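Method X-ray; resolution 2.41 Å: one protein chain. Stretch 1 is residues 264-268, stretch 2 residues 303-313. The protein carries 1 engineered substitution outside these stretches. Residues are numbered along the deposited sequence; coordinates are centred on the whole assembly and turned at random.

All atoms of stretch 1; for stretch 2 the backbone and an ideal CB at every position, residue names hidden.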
ATOM      1  N   HIS A 264       3.965 -12.643   3.514  1.00 38.53           N
ATOM      2  CA  HIS A 264       3.997 -11.362   2.808  1.00 37.07           C
ATOM      3  C   HIS A 264       4.177 -10.223   3.771  1.00 38.41           C
ATOM      4  O   HIS A 264       3.541 -10.158   4.855  1.00 40.57           O
ATOM      5  CB  HIS A 264       2.731 -11.164   1.989  1.00 38.42           C
ATOM      6  CG  HIS A 264       2.685  -9.857   1.230  1.00 39.84           C
ATOM      7  ND1 HIS A 264       3.394  -9.649   0.109  1.00 40.90           N
ATOM      8  CD2 HIS A 264       1.961  -8.703   1.452  1.00 39.46           C
ATOM      9  CE1 HIS A 264       3.166  -8.426  -0.364  1.00 37.86           C
ATOM     10  NE2 HIS A 264       2.280  -7.836   0.456  1.00 43.80           N
ATOM     11  N   ASP A 265       4.992  -9.275   3.339  1.00 39.22           N
ATOM     12  CA  ASP A 265       5.367  -8.129   4.118  1.00 38.21           C
ATOM     13  C   ASP A 265       5.653  -6.930   3.149  1.00 37.75           C
ATOM     14  O   ASP A 265       6.680  -6.915   2.451  1.00 34.92           O
ATOM     15  CB  ASP A 265       6.596  -8.501   4.942  1.00 37.14           C
ATOM     16  CG  ASP A 265       7.095  -7.320   5.806  1.00 41.89           C
ATOM     17  OD1 ASP A 265       6.771  -6.127   5.476  1.00 39.13           O
ATOM     18  OD2 ASP A 265       7.770  -7.589   6.836  1.00 45.11           O
ATOM     19  N   SER A 266       4.733  -5.967   3.073  1.00 36.73           N
ATOM     20  CA  SER A 266       4.882  -4.843   2.182  1.00 34.33           C
ATOM     21  C   SER A 266       4.073  -3.693   2.722  1.00 38.10           C
ATOM     22  O   SER A 266       3.669  -3.708   3.916  1.00 34.33           O
ATOM     23  CB  SER A 266       4.457  -5.208   0.760  1.00 37.72           C
ATOM     24  OG  SER A 266       3.051  -5.338   0.583  1.00 41.36           O
ATOM     25  N   PHE A 267       3.830  -2.691   1.876  1.00 38.60           N
ATOM     26  CA  PHE A 267       3.117  -1.509   2.342  1.00 39.18           C
ATOM     27  C   PHE A 267       1.811  -1.309   1.622  1.00 39.81           C
ATOM     28  O   PHE A 267       1.710  -1.417   0.384  1.00 44.59           O
ATOM     29  CB  PHE A 267       3.970  -0.220   2.172  1.00 40.15           C
ATOM     30  CG  PHE A 267       5.050  -0.064   3.193  1.00 41.56           C
ATOM     31  CD1 PHE A 267       4.730   0.258   4.528  1.00 39.13           C
ATOM     32  CD2 PHE A 267       6.406  -0.228   2.831  1.00 39.73           C
ATOM     33  CE1 PHE A 267       5.714   0.389   5.501  1.00 37.41           C
ATOM     34  CE2 PHE A 267       7.412  -0.078   3.787  1.00 39.52           C
ATOM     35  CZ  PHE A 267       7.065   0.181   5.139  1.00 42.54           C
ATOM     36  N   SER A 268       0.796  -0.955   2.384  1.00 40.48           N
ATOM     37  CA  SER A 268      -0.387  -0.408   1.745  1.00 39.17           C
ATOM     38  C   SER A 268      -0.248   1.090   1.848  1.00 38.78           C
ATOM     39  O   SER A 268      -0.119   1.652   2.964  1.00 37.95           O
ATOM     40  CB  SER A 268      -1.677  -0.901   2.425  1.00 41.97           C
ATOM     41  OG  SER A 268      -2.730   0.027   2.305  1.00 54.29           O
ATOM     42  N   UNK A 303      12.485   7.259   5.458  1.00 41.18           N
ATOM     43  CA  UNK A 303      12.588   6.978   6.841  1.00 42.03           C
ATOM     44  C   UNK A 303      11.776   5.725   7.233  1.00 42.45           C
ATOM     45  O   UNK A 303      12.260   4.874   8.001  1.00 44.89           O
ATOM     46  CB  UNK A 303      12.130   8.200   7.640  1.00 42.03           C
ATOM     47  N   UNK A 304      10.584   5.580   6.677  1.00 40.31           N
ATOM     48  CA  UNK A 304       9.716   4.439   7.002  1.00 40.12           C
ATOM     49  C   UNK A 304      10.306   3.155   6.377  1.00 42.61           C
ATOM     50  O   UNK A 304      10.250   2.120   7.014  1.00 40.41           O
ATOM     51  CB  UNK A 304       8.292   4.682   6.499  1.00 40.12           C
ATOM     52  N   UNK A 305      10.913   3.190   5.182  1.00 39.04           N
ATOM     53  CA  UNK A 305      11.461   1.937   4.720  1.00 39.69           C
ATOM     54  C   UNK A 305      12.646   1.473   5.556  1.00 43.24           C
ATOM     55  O   UNK A 305      12.817   0.273   5.831  1.00 46.95           O
ATOM     56  CB  UNK A 305      11.877   2.065   3.253  1.00 39.69           C
ATOM     57  N   UNK A 306      13.452   2.408   6.044  1.00 45.92           N
ATOM     58  CA  UNK A 306      14.622   2.027   6.851  1.00 42.73           C
ATOM     59  C   UNK A 306      14.183   1.397   8.155  1.00 44.80           C
ATOM     60  O   UNK A 306      14.808   0.461   8.617  1.00 45.85           O
ATOM     61  CB  UNK A 306      15.512   3.240   7.130  1.00 42.73           C
ATOM     62  N   UNK A 307      13.110   1.925   8.767  1.00 47.88           N
ATOM     63  CA  UNK A 307      12.547   1.355  10.038  1.00 42.33           C
ATOM     64  C   UNK A 307      12.022  -0.040   9.746  1.00 40.71           C
ATOM     65  O   UNK A 307      12.203  -0.911  10.573  1.00 45.56           O
ATOM     66  CB  UNK A 307      11.430   2.231  10.609  1.00 42.33           C
ATOM     67  N   UNK A 308      11.338  -0.259   8.608  1.00 38.95           N
ATOM     68  CA  UNK A 308      10.837  -1.611   8.310  1.00 40.84           C
ATOM     69  C   UNK A 308      12.094  -2.568   8.282  1.00 42.69           C
ATOM     70  O   UNK A 308      12.081  -3.649   8.845  1.00 42.58           O
ATOM     71  CB  UNK A 308      10.073  -1.633   6.984  1.00 40.84           C
ATOM     72  N   UNK A 309      13.186  -2.103   7.681  1.00 41.13           N
ATOM     73  CA  UNK A 309      14.334  -2.920   7.507  1.00 43.90           C
ATOM     74  C   UNK A 309      14.880  -3.287   8.878  1.00 47.16           C
ATOM     75  O   UNK A 309      15.221  -4.430   9.086  1.00 49.14           O
ATOM     76  CB  UNK A 309      15.384  -2.211   6.650  1.00 43.90           C
ATOM     77  N   UNK A 310      14.923  -2.351   9.831  1.00 46.48           N
ATOM     78  CA  UNK A 310      15.337  -2.677  11.186  1.00 46.64           C
ATOM     79  C   UNK A 310      14.360  -3.716  11.867  1.00 53.62           C
ATOM     80  O   UNK A 310      14.822  -4.683  12.555  1.00 46.66           O
ATOM     81  CB  UNK A 310      15.408  -1.389  12.008  1.00 46.64           C
ATOM     82  N   UNK A 311      13.039  -3.525  11.686  1.00 48.45           N
ATOM     83  CA  UNK A 311      12.000  -4.428  12.229  1.00 52.33           C
ATOM     84  C   UNK A 311      12.204  -5.857  11.755  1.00 50.41           C
ATOM     85  O   UNK A 311      11.795  -6.800  12.426  1.00 50.51           O
ATOM     86  CB  UNK A 311      10.605  -3.948  11.823  1.00 52.33           C
ATOM     87  N   UNK A 312      12.657  -6.000  10.516  1.00 43.37           N
ATOM     88  CA  UNK A 312      12.830  -7.309   9.942  1.00 45.87           C
ATOM     89  C   UNK A 312      14.124  -7.961  10.423  1.00 46.82           C
ATOM     90  O   UNK A 312      14.407  -9.063  10.024  1.00 50.96           O
ATOM     91  CB  UNK A 312      12.813  -7.218   8.415  1.00 45.87           C
ATOM     92  N   UNK A 313      14.901  -7.306  11.270  1.00 44.33           N
ATOM     93  CA  UNK A 313      16.031  -8.009  11.892  1.00 48.84           C
ATOM     94  C   UNK A 313      15.818  -8.499  13.315  1.00 51.43           C
ATOM     95  O   UNK A 313      15.320  -7.773  14.208  1.00 49.11           O
ATOM     96  CB  UNK A 313      17.251  -7.086  11.886  1.00 48.84           C
TER

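Stretch 1 is an extended strand whose side chains alternate: Asp-265 and Phe-267 point toward the helix of stretch 2, while His-264 and Ser-266 point away and share a hydrogen bond of their own (His-264 NE2 to Ser-266 OG, 2.6 Å). The helix runs nearly antiparallel, at 161°, with the axes 10.9 Å apart at closest. The strand offers two things: an aromatic ring to the earlier positions and a carboxylate to the later ones.

Position 303 has helical angles and nothing of the strand within 5.5 Å of its ideal CB, so the strand sets no demand. It is Gln-303, which makes no contact here.

At 304 the CA-to-CB bond points toward the strand, and the ideal CB lies 4.9 Å from Phe-267 CZ. That gap suits a small or medium apolar group: alanine, valine, threonine or isoleucine could all be argued. The residue is Thr-304. Its methyl CG2 sits 3.8 Å from Phe-267 CE1, and OG1 is hydrogen-bonded elsewhere in the structure.

Position 305 points sideways, with its ideal CB 5.0 Å from Phe-267 CE2. A side chain must bend back to use the ring, which favours a flexible apolar one such as leucine or methionine. Leu-305 does so: its end comes nearer than its first bond promises, and CD2 reaches 3.3 Å from Phe-267 CE2, a tight apolar contact.

Position 306 is out of the strand's reach, so the strand leaves the choice open; it is Ala-306, and it makes no contact here. Position 307 points sideways with no strand atom near its ideal CB; a polar residue is as acceptable as any, and the end of Gln-307 leads away.

Position 308 is the demanding one. Its ideal CB is 4.0 Å from Phe-267 CZ, while the carboxylate of Asp-265 lies two residues earlier in the strand, toward the later end of the antiparallel helix. A long side chain with an apolar stem and a positive end, lysine or arginine, could answer both. Arg-308 does: CD packs 3.8 Å from Phe-267 CE2, and NH1 donates to Asp-265 OD1 at 3.1 Å and 164°, a well-directed hydrogen bond within a salt bridge. The Asp-265 carbonyl O is closer to Arg-308 NH1, at 2.9 Å, but the angle is too poor for a hydrogen bond.

Positions 309, 310 and 313 are out of reach, so the strand does not choose between polar and apolar; they are Gln-309, Ile-310 and Met-313. Position 311 points toward the strand, but no strand atom lies within 5.5 Å of its ideal CB; a short residue of almost any kind could sit here, and a long basic one might reach for Asp-265. It is Asp-311, which makes no contact.

At 312, beyond the helix, phi/psi is -79/0 and the CB bond again points toward the strand, with the ideal CB 5.3 Å from Asp-265 OD2. Lysine or arginine would suit this charge, and a neutral donor could also serve. Arg-312 takes it: NH1 forms a salt bridge with Asp-265 OD2 at 3.2 Å, its hydrogen bond weak at 134°. One aspartate thus receives two arginines, one on each carboxylate oxygen.

Stretch 2 303-313: QTLAQRQIDRM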
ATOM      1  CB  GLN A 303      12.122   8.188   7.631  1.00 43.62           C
ATOM      2  CG  GLN A 303      12.296   7.998   9.120  1.00 44.90           C
ATOM      3  CD  GLN A 303      12.039   9.257   9.879  1.00 47.56           C
ATOM      4  OE1 GLN A 303      10.924   9.451  10.363  1.00 49.41           O
ATOM      5  NE2 GLN A 303      13.041  10.137   9.960  1.00 46.39           N
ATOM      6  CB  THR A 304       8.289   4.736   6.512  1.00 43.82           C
ATOM      7  OG1 THR A 304       7.886   5.982   7.072  1.00 44.98           O
ATOM      8  CG2 THR A 304       7.228   3.639   6.898  1.00 42.83           C
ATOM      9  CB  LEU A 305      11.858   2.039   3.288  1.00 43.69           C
ATOM     10  CG  LEU A 305      10.829   2.398   2.209  1.00 47.96           C
ATOM     11  CD1 LEU A 305      11.134   1.604   0.983  1.00 45.10           C
ATOM     12  CD2 LEU A 305       9.351   2.242   2.480  1.00 43.70           C
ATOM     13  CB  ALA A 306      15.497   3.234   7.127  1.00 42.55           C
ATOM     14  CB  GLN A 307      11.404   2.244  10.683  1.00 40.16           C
ATOM     15  CG  GLN A 307      11.182   2.031  12.213  1.00 38.72           C
ATOM     16  CD  GLN A 307      12.254   2.676  13.127  1.00 43.28           C
ATOM     17  OE1 GLN A 307      12.572   3.871  13.019  1.00 49.88           O
ATOM     18  NE2 GLN A 307      12.791   1.899  14.060  1.00 43.69           N
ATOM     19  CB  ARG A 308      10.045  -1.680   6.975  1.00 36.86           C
ATOM     20  CG  ARG A 308       9.847  -3.123   6.455  1.00 36.00           C
ATOM     21  CD  ARG A 308       8.790  -3.343   5.280  1.00 32.99           C
ATOM     22  NE  ARG A 308       9.660  -3.580   4.242  1.00 45.43           N
ATOM     23  CZ  ARG A 308       9.924  -4.666   3.573  1.00 46.51           C
ATOM     24  NH1 ARG A 308       9.153  -5.756   3.519  1.00 43.42           N
ATOM     25  NH2 ARG A 308      10.934  -4.494   2.770  1.00 50.54           N
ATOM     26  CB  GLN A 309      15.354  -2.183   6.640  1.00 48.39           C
ATOM     27  CG  GLN A 309      16.525  -3.027   6.182  1.00 58.19           C
ATOM     28  CD  GLN A 309      17.359  -2.328   5.123  1.00 57.48           C
ATOM     29  OE1 GLN A 309      18.427  -1.828   5.418  1.00 53.23           O
ATOM     30  NE2 GLN A 309      16.836  -2.255   3.891  1.00 60.16           N
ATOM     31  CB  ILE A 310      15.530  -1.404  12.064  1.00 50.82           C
ATOM     32  CG1 ILE A 310      16.923  -0.753  11.927  1.00 49.28           C
ATOM     33  CG2 ILE A 310      15.494  -1.772  13.550  1.00 48.12           C
ATOM     34  CD1 ILE A 310      17.364  -0.318  10.578  1.00 48.36           C
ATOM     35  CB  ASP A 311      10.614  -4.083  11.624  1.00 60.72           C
ATOM     36  CG  ASP A 311      10.071  -2.790  12.101  1.00 84.04           C
ATOM     37  OD1 ASP A 311      10.795  -2.139  12.929  1.00104.77           O
ATOM     38  OD2 ASP A 311       8.931  -2.423  11.633  1.00 78.29           O
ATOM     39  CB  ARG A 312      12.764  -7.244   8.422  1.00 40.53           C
ATOM     40  CG  ARG A 312      11.318  -7.035   8.009  1.00 47.83           C
ATOM     41  CD  ARG A 312      11.021  -6.482   6.623  1.00 45.38           C
ATOM     42  NE  ARG A 312      11.705  -7.155   5.516  1.00 48.67           N
ATOM     43  CZ  ARG A 312      11.365  -8.366   5.123  1.00 49.33           C
ATOM     44  NH1 ARG A 312      10.387  -8.979   5.766  1.00 55.18           N
ATOM     45  NH2 ARG A 312      11.950  -8.935   4.100  1.00 44.51           N
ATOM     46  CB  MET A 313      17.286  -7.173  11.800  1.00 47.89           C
ATOM     47  CG  MET A 313      17.579  -6.944  10.315  1.00 52.25           C
ATOM     48  SD  MET A 313      19.126  -6.148   9.966  0.82 62.16           S
ATOM     49  CE  MET A 313      18.706  -4.573  10.590  1.00 52.71           C
TER
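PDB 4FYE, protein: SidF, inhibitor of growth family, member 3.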